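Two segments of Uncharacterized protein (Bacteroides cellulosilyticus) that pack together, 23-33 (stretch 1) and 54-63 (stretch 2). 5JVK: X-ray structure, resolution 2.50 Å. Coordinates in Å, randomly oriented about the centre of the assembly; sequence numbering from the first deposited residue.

Stretch 1, residues 23-33: GKKNVAKNLGE
Stretch 2 (54-63) VANAGKELVI

Residues 23-30 form a strand that runs antiparallel to strand 60-63. The angle between their N-to-C directions is 151°, and the axes approach to 4.5 Å. Stretch 2 also contributes the end of an earlier strand, 54-55, and a type II turn from Asn56 to Lys59. Together the two stretches bury 770 Å², both sides summed.

The register starts at Lys25 and Ile63, a hydrogen-bonded pair with CA atoms 5.3 Å apart. Lys25 N donates to Ile63 O at 2.9 Å, and Ile63 N returns to Lys25 O at 3.1 Å. Between Lys25 and Ala28 the pairing is irregular. Val27 has phi/psi of -79/-36, outside the extended range, so two residues of stretch 1 separate Lys25 from Ala28 while only Val62 separates Ile63 from Leu61. Val27 N makes a weak bond to Leu61 O at 3.2 Å, with an N-H...O angle of 127°. Leu61 N bonds instead to Ala28 O at 2.7 Å. Ala28 is nearly fully extended, at -160/175.

Lys29 and Glu60 follow as a non-hydrogen-bonded pair, CA to CA 4.4 Å. Asn30 N then donates to Lys59 O at 2.9 Å and 170°. Gly58 N bonds weakly to Asn30 O at 3.0 Å. The turn is closed by Lys59 N to Asn56 O, 2.9 Å. Ala57 sits at -53/124 and Gly58 at 85/-7; the positive phi favours glycine.

The side chains of Lys25, Ala28, Leu61 and Ile63 lie on one face of the sheet. All four residues are buried. Leu61 is t, p and Ile63 is m, t. Val27, chi1 m, points sideways. Its CG2 lies 3.8 Å from Leu61 CD2 and 4.3 Å from Ile63 CD1, forming a small apolar cluster. Lys25 is m, m, t, t, and its end leads away from stretch 2.

Asn26, Lys29, Glu60 and Val62 lie on the other face, which is more open. Lys29 is all t; its CG is 3.5 Å from Lys59 O and its CE 3.5 Å from Gly58 O. Long methylenes thus cover the turn backbone. Glu60 is m, m. Its OE2 is 4.5 Å from Lys29 NZ, so the opposite charges are near but beyond a salt bridge. Lys24 is m, t, t, m, and its CD packs on Val62 CG1 at 3.7 Å.

Asn30 is the polar centre of the contact. It is buried, points toward stretch 2 and has chi1 -167° (t) and chi2 -21°. Its ND2 donates to Ala55 O at 2.9 Å, reaching the backbone just before the turn. Its OD1 accepts Gly32 N at 2.8 Å, which steadies the chain after the strand. The amide suits this place because it can donate and accept at once. A CB on Gly32 would clash with Asn30 OD1. Beyond it, Ala57 CB packs 3.5 Å from Gly32 O and 3.8 Å from Glu33 CA.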

ATOM      1  N   GLY A  23       4.270 -22.287 -13.059  1.00 30.71           N
ATOM      2  CA  GLY A  23       4.975 -23.544 -12.759  1.00 32.06           C
ATOM      3  C   GLY A  23       4.307 -24.428 -11.720  1.00 33.29           C
ATOM      4  O   GLY A  23       3.107 -24.303 -11.467  1.00 33.77           O
ATOM      5  N   LYS A  24       5.097 -25.329 -11.129  1.00 34.65           N
ATOM      6  CA  LYS A  24       4.614 -26.269 -10.107  1.00 35.60           C
ATOM      7  C   LYS A  24       4.398 -25.563  -8.777  1.00 35.27           C
ATOM      8  O   LYS A  24       5.337 -24.993  -8.218  1.00 34.40           O
ATOM      9  CB  LYS A  24       5.598 -27.433  -9.892  1.00 36.66           C
ATOM     10  CG  LYS A  24       5.402 -28.607 -10.836  1.00 37.77           C
ATOM     11  CD  LYS A  24       6.098 -29.862 -10.327  1.00 38.38           C
ATOM     12  CE  LYS A  24       6.207 -30.928 -11.405  1.00 38.79           C
ATOM     13  NZ  LYS A  24       4.913 -31.225 -12.079  1.00 39.17           N
ATOM     14  N   LYS A  25       3.166 -25.636  -8.271  1.00 35.69           N
ATOM     15  CA  LYS A  25       2.773 -24.971  -7.033  1.00 36.36           C
ATOM     16  C   LYS A  25       2.424 -25.987  -5.947  1.00 37.00           C
ATOM     17  O   LYS A  25       1.428 -26.701  -6.053  1.00 36.74           O
ATOM     18  CB  LYS A  25       1.588 -24.033  -7.299  1.00 36.01           C
ATOM     19  CG  LYS A  25       1.822 -23.010  -8.409  1.00 35.69           C
ATOM     20  CD  LYS A  25       3.072 -22.166  -8.185  1.00 35.49           C
ATOM     21  CE  LYS A  25       3.276 -21.148  -9.293  1.00 35.41           C
ATOM     22  NZ  LYS A  25       4.577 -20.438  -9.141  1.00 35.21           N
ATOM     23  N   ASN A  26       3.265 -26.041  -4.913  1.00 38.06           N
ATOM     24  CA  ASN A  26       3.060 -26.908  -3.755  1.00 39.11           C
ATOM     25  C   ASN A  26       2.060 -26.233  -2.808  1.00 39.37           C
ATOM     26  O   ASN A  26       2.445 -25.530  -1.871  1.00 39.51           O
ATOM     27  CB  ASN A  26       4.411 -27.183  -3.065  1.00 39.62           C
ATOM     28  CG  ASN A  26       4.350 -28.311  -2.039  1.00 40.50           C
ATOM     29  OD1 ASN A  26       3.313 -28.942  -1.829  1.00 40.30           O
ATOM     30  ND2 ASN A  26       5.485 -28.573  -1.397  1.00 40.98           N
ATOM     31  N   VAL A  27       0.774 -26.451  -3.075  1.00 39.83           N
ATOM     32  CA  VAL A  27      -0.311 -25.768  -2.350  1.00 40.88           C
ATOM     33  C   VAL A  27      -0.631 -26.354  -0.967  1.00 42.47           C
ATOM     34  O   VAL A  27      -0.967 -25.602  -0.048  1.00 43.15           O
ATOM     35  CB  VAL A  27      -1.615 -25.678  -3.189  1.00 40.59           C
ATOM     36  CG1 VAL A  27      -1.339 -25.016  -4.533  1.00 40.36           C
ATOM     37  CG2 VAL A  27      -2.284 -27.042  -3.370  1.00 40.39           C
ATOM     38  N   ALA A  28      -0.537 -27.676  -0.818  1.00 44.41           N
ATOM     39  CA  ALA A  28      -0.924 -28.346   0.431  1.00 45.79           C
ATOM     40  C   ALA A  28      -0.304 -29.738   0.579  1.00 47.75           C
ATOM     41  O   ALA A  28       0.364 -30.228  -0.334  1.00 48.19           O
ATOM     42  CB  ALA A  28      -2.443 -28.435   0.517  1.00 45.50           C
ATOM     43  N   LYS A  29      -0.522 -30.357   1.741  1.00 50.21           N
ATOM     44  CA  LYS A  29      -0.054 -31.717   2.035  1.00 51.80           C
ATOM     45  C   LYS A  29      -1.189 -32.569   2.609  1.00 52.93           C
ATOM     46  O   LYS A  29      -2.007 -32.085   3.396  1.00 53.58           O
ATOM     47  CB  LYS A  29       1.111 -31.672   3.028  1.00 52.51           C
ATOM     48  CG  LYS A  29       1.796 -33.011   3.265  1.00 52.80           C
ATOM     49  CD  LYS A  29       3.057 -32.849   4.099  1.00 53.31           C
ATOM     50  CE  LYS A  29       3.663 -34.198   4.458  1.00 53.85           C
ATOM     51  NZ  LYS A  29       4.963 -34.050   5.172  1.00 54.03           N
ATOM     52  N   ASN A  30      -1.221 -33.839   2.211  1.00 53.63           N
ATOM     53  CA  ASN A  30      -2.199 -34.800   2.712  1.00 54.01           C
ATOM     54  C   ASN A  30      -1.682 -35.388   4.026  1.00 55.34           C
ATOM     55  O   ASN A  30      -0.658 -36.074   4.036  1.00 55.40           O
ATOM     56  CB  ASN A  30      -2.413 -35.910   1.674  1.00 53.45           C
ATOM     57  CG  ASN A  30      -3.632 -36.777   1.962  1.00 53.16           C
ATOM     58  OD1 ASN A  30      -4.122 -36.845   3.090  1.00 53.20           O
ATOM     59  ND2 ASN A  30      -4.125 -37.455   0.930  1.00 52.35           N
ATOM     60  N   LEU A  31      -2.387 -35.110   5.125  1.00 56.53           N
ATOM     61  CA  LEU A  31      -2.082 -35.709   6.431  1.00 57.63           C
ATOM     62  C   LEU A  31      -3.020 -36.876   6.790  1.00 59.14           C
ATOM     63  O   LEU A  31      -3.106 -37.265   7.957  1.00 58.35           O
ATOM     64  CB  LEU A  31      -2.124 -34.638   7.530  1.00 57.26           C
ATOM     65  CG  LEU A  31      -1.197 -33.426   7.386  1.00 56.63           C
ATOM     66  CD1 LEU A  31      -1.367 -32.513   8.594  1.00 56.79           C
ATOM     67  CD2 LEU A  31       0.258 -33.846   7.230  1.00 56.15           C
ATOM     68  N   GLY A  32      -3.702 -37.444   5.791  1.00 61.42           N
ATOM     69  CA  GLY A  32      -4.585 -38.596   5.991  1.00 62.76           C
ATOM     70  C   GLY A  32      -3.844 -39.919   6.099  1.00 63.85           C
ATOM     71  O   GLY A  32      -2.612 -39.951   6.204  1.00 62.65           O
ATOM     72  N   GLU A  33      -4.608 -41.011   6.075  1.00 65.86           N
ATOM     73  CA  GLU A  33      -4.075 -42.367   6.253  1.00 67.47           C
ATOM     74  C   GLU A  33      -4.718 -43.345   5.266  1.00 65.97           C
ATOM     75  O   GLU A  33      -5.892 -43.207   4.919  1.00 64.36           O
ATOM     76  CB  GLU A  33      -4.323 -42.848   7.689  1.00 69.95           C
ATOM     77  CG  GLU A  33      -3.695 -41.974   8.772  1.00 72.78           C
ATOM     78  CD  GLU A  33      -4.084 -42.383  10.185  1.00 75.05           C
ATOM     79  OE1 GLU A  33      -4.429 -43.565  10.404  1.00 77.14           O
ATOM     80  OE2 GLU A  33      -4.042 -41.513  11.083  1.00 74.93           O
ATOM     81  N   VAL A  54      -3.593 -34.401  -7.615  1.00 42.42           N
ATOM     82  CA  VAL A  54      -3.969 -35.387  -6.589  1.00 42.88           C
ATOM     83  C   VAL A  54      -2.749 -35.775  -5.744  1.00 42.87           C
ATOM     84  O   VAL A  54      -1.629 -35.835  -6.254  1.00 42.07           O
ATOM     85  CB  VAL A  54      -4.587 -36.659  -7.221  1.00 43.30           C
ATOM     86  CG1 VAL A  54      -5.181 -37.566  -6.146  1.00 43.65           C
ATOM     87  CG2 VAL A  54      -5.650 -36.289  -8.253  1.00 43.47           C
ATOM     88  N   ALA A  55      -2.983 -36.029  -4.456  1.00 43.63           N
ATOM     89  CA  ALA A  55      -1.939 -36.471  -3.526  1.00 44.62           C
ATOM     90  C   ALA A  55      -2.482 -37.537  -2.568  1.00 46.08           C
ATOM     91  O   ALA A  55      -3.523 -37.336  -1.934  1.00 45.72           O
ATOM     92  CB  ALA A  55      -1.396 -35.288  -2.742  1.00 43.68           C
ATOM     93  N   ASN A  56      -1.767 -38.658  -2.463  1.00 47.10           N
ATOM     94  CA  ASN A  56      -2.145 -39.756  -1.560  1.00 47.82           C
ATOM     95  C   ASN A  56      -1.719 -39.447  -0.122  1.00 48.87           C
ATOM     96  O   ASN A  56      -1.076 -38.426   0.133  1.00 48.17           O
ATOM     97  CB  ASN A  56      -1.513 -41.076  -2.027  1.00 47.08           C
ATOM     98  CG  ASN A  56      -1.970 -41.486  -3.413  1.00 46.46           C
ATOM     99  OD1 ASN A  56      -3.091 -41.185  -3.830  1.00 46.08           O
ATOM    100  ND2 ASN A  56      -1.104 -42.182  -4.135  1.00 46.02           N
ATOM    101  N   ALA A  57      -2.087 -40.334   0.804  1.00 50.15           N
ATOM    102  CA  ALA A  57      -1.785 -40.179   2.231  1.00 51.00           C
ATOM    103  C   ALA A  57      -0.296 -39.935   2.491  1.00 52.23           C
ATOM    104  O   ALA A  57       0.551 -40.721   2.061  1.00 52.30           O
ATOM    105  CB  ALA A  57      -2.257 -41.404   3.002  1.00 51.10           C
ATOM    106  N   GLY A  58       0.007 -38.827   3.172  1.00 53.91           N
ATOM    107  CA  GLY A  58       1.384 -38.426   3.470  1.00 54.59           C
ATOM    108  C   GLY A  58       2.110 -37.643   2.382  1.00 55.49           C
ATOM    109  O   GLY A  58       3.213 -37.150   2.624  1.00 55.88           O
ATOM    110  N   LYS A  59       1.500 -37.506   1.201  1.00 56.49           N
ATOM    111  CA  LYS A  59       2.162 -36.903   0.037  1.00 57.74           C
ATOM    112  C   LYS A  59       1.869 -35.407  -0.075  1.00 56.17           C
ATOM    113  O   LYS A  59       0.902 -34.903   0.504  1.00 56.38           O
ATOM    114  CB  LYS A  59       1.718 -37.596  -1.260  1.00 59.89           C
ATOM    115  CG  LYS A  59       1.835 -39.116  -1.267  1.00 61.74           C
ATOM    116  CD  LYS A  59       3.274 -39.591  -1.131  1.00 62.50           C
ATOM    117  CE  LYS A  59       3.356 -41.107  -1.229  1.00 63.49           C
ATOM    118  NZ  LYS A  59       4.719 -41.613  -0.906  1.00 63.79           N
ATOM    119  N   GLU A  60       2.716 -34.715  -0.836  1.00 53.35           N
ATOM    120  CA  GLU A  60       2.552 -33.288  -1.121  1.00 51.18           C
ATOM    121  C   GLU A  60       1.648 -33.101  -2.343  1.00 47.75           C
ATOM    122  O   GLU A  60       1.826 -33.779  -3.359  1.00 47.20           O
ATOM    123  CB  GLU A  60       3.915 -32.639  -1.395  1.00 52.26           C
ATOM    124  CG  GLU A  60       4.862 -32.604  -0.199  1.00 53.12           C
ATOM    125  CD  GLU A  60       4.570 -31.482   0.790  1.00 54.21           C
ATOM    126  OE1 GLU A  60       3.520 -30.809   0.676  1.00 54.95           O
ATOM    127  OE2 GLU A  60       5.407 -31.268   1.693  1.00 55.07           O
ATOM    128  N   LEU A  61       0.684 -32.187  -2.236  1.00 44.28           N
ATOM    129  CA  LEU A  61      -0.173 -31.819  -3.367  1.00 43.00           C
ATOM    130  C   LEU A  61       0.490 -30.709  -4.181  1.00 42.01           C
ATOM    131  O   LEU A  61       0.669 -29.595  -3.682  1.00 41.26           O
ATOM    132  CB  LEU A  61      -1.554 -31.365  -2.885  1.00 42.88           C
ATOM    133  CG  LEU A  61      -2.538 -30.832  -3.938  1.00 43.10           C
ATOM    134  CD1 LEU A  61      -2.711 -31.804  -5.097  1.00 42.98           C
ATOM    135  CD2 LEU A  61      -3.881 -30.520  -3.295  1.00 43.07           C
ATOM    136  N   VAL A  62       0.837 -31.024  -5.430  1.00 40.54           N
ATOM    137  CA  VAL A  62       1.486 -30.086  -6.344  1.00 39.79           C
ATOM    138  C   VAL A  62       0.657 -29.986  -7.626  1.00 39.09           C
ATOM    139  O   VAL A  62       0.248 -31.010  -8.176  1.00 39.83           O
ATOM    140  CB  VAL A  62       2.926 -30.535  -6.673  1.00 39.94           C
ATOM    141  CG1 VAL A  62       3.593 -29.572  -7.650  1.00 40.15           C
ATOM    142  CG2 VAL A  62       3.747 -30.656  -5.392  1.00 40.02           C
ATOM    143  N   ILE A  63       0.417 -28.757  -8.092  1.00 37.61           N
ATOM    144  CA  ILE A  63      -0.411 -28.498  -9.277  1.00 36.76           C
ATOM    145  C   ILE A  63       0.377 -27.670 -10.293  1.00 36.04           C
ATOM    146  O   ILE A  63       0.991 -26.666  -9.935  1.00 35.70           O
ATOM    147  CB  ILE A  63      -1.723 -27.759  -8.913  1.00 36.99           C
ATOM    148  CG1 ILE A  63      -2.456 -28.505  -7.786  1.00 37.27           C
ATOM    149  CG2 ILE A  63      -2.629 -27.619 -10.141  1.00 36.99           C
ATOM    150  CD1 ILE A  63      -3.771 -27.889  -7.357  1.00 37.30           C
TER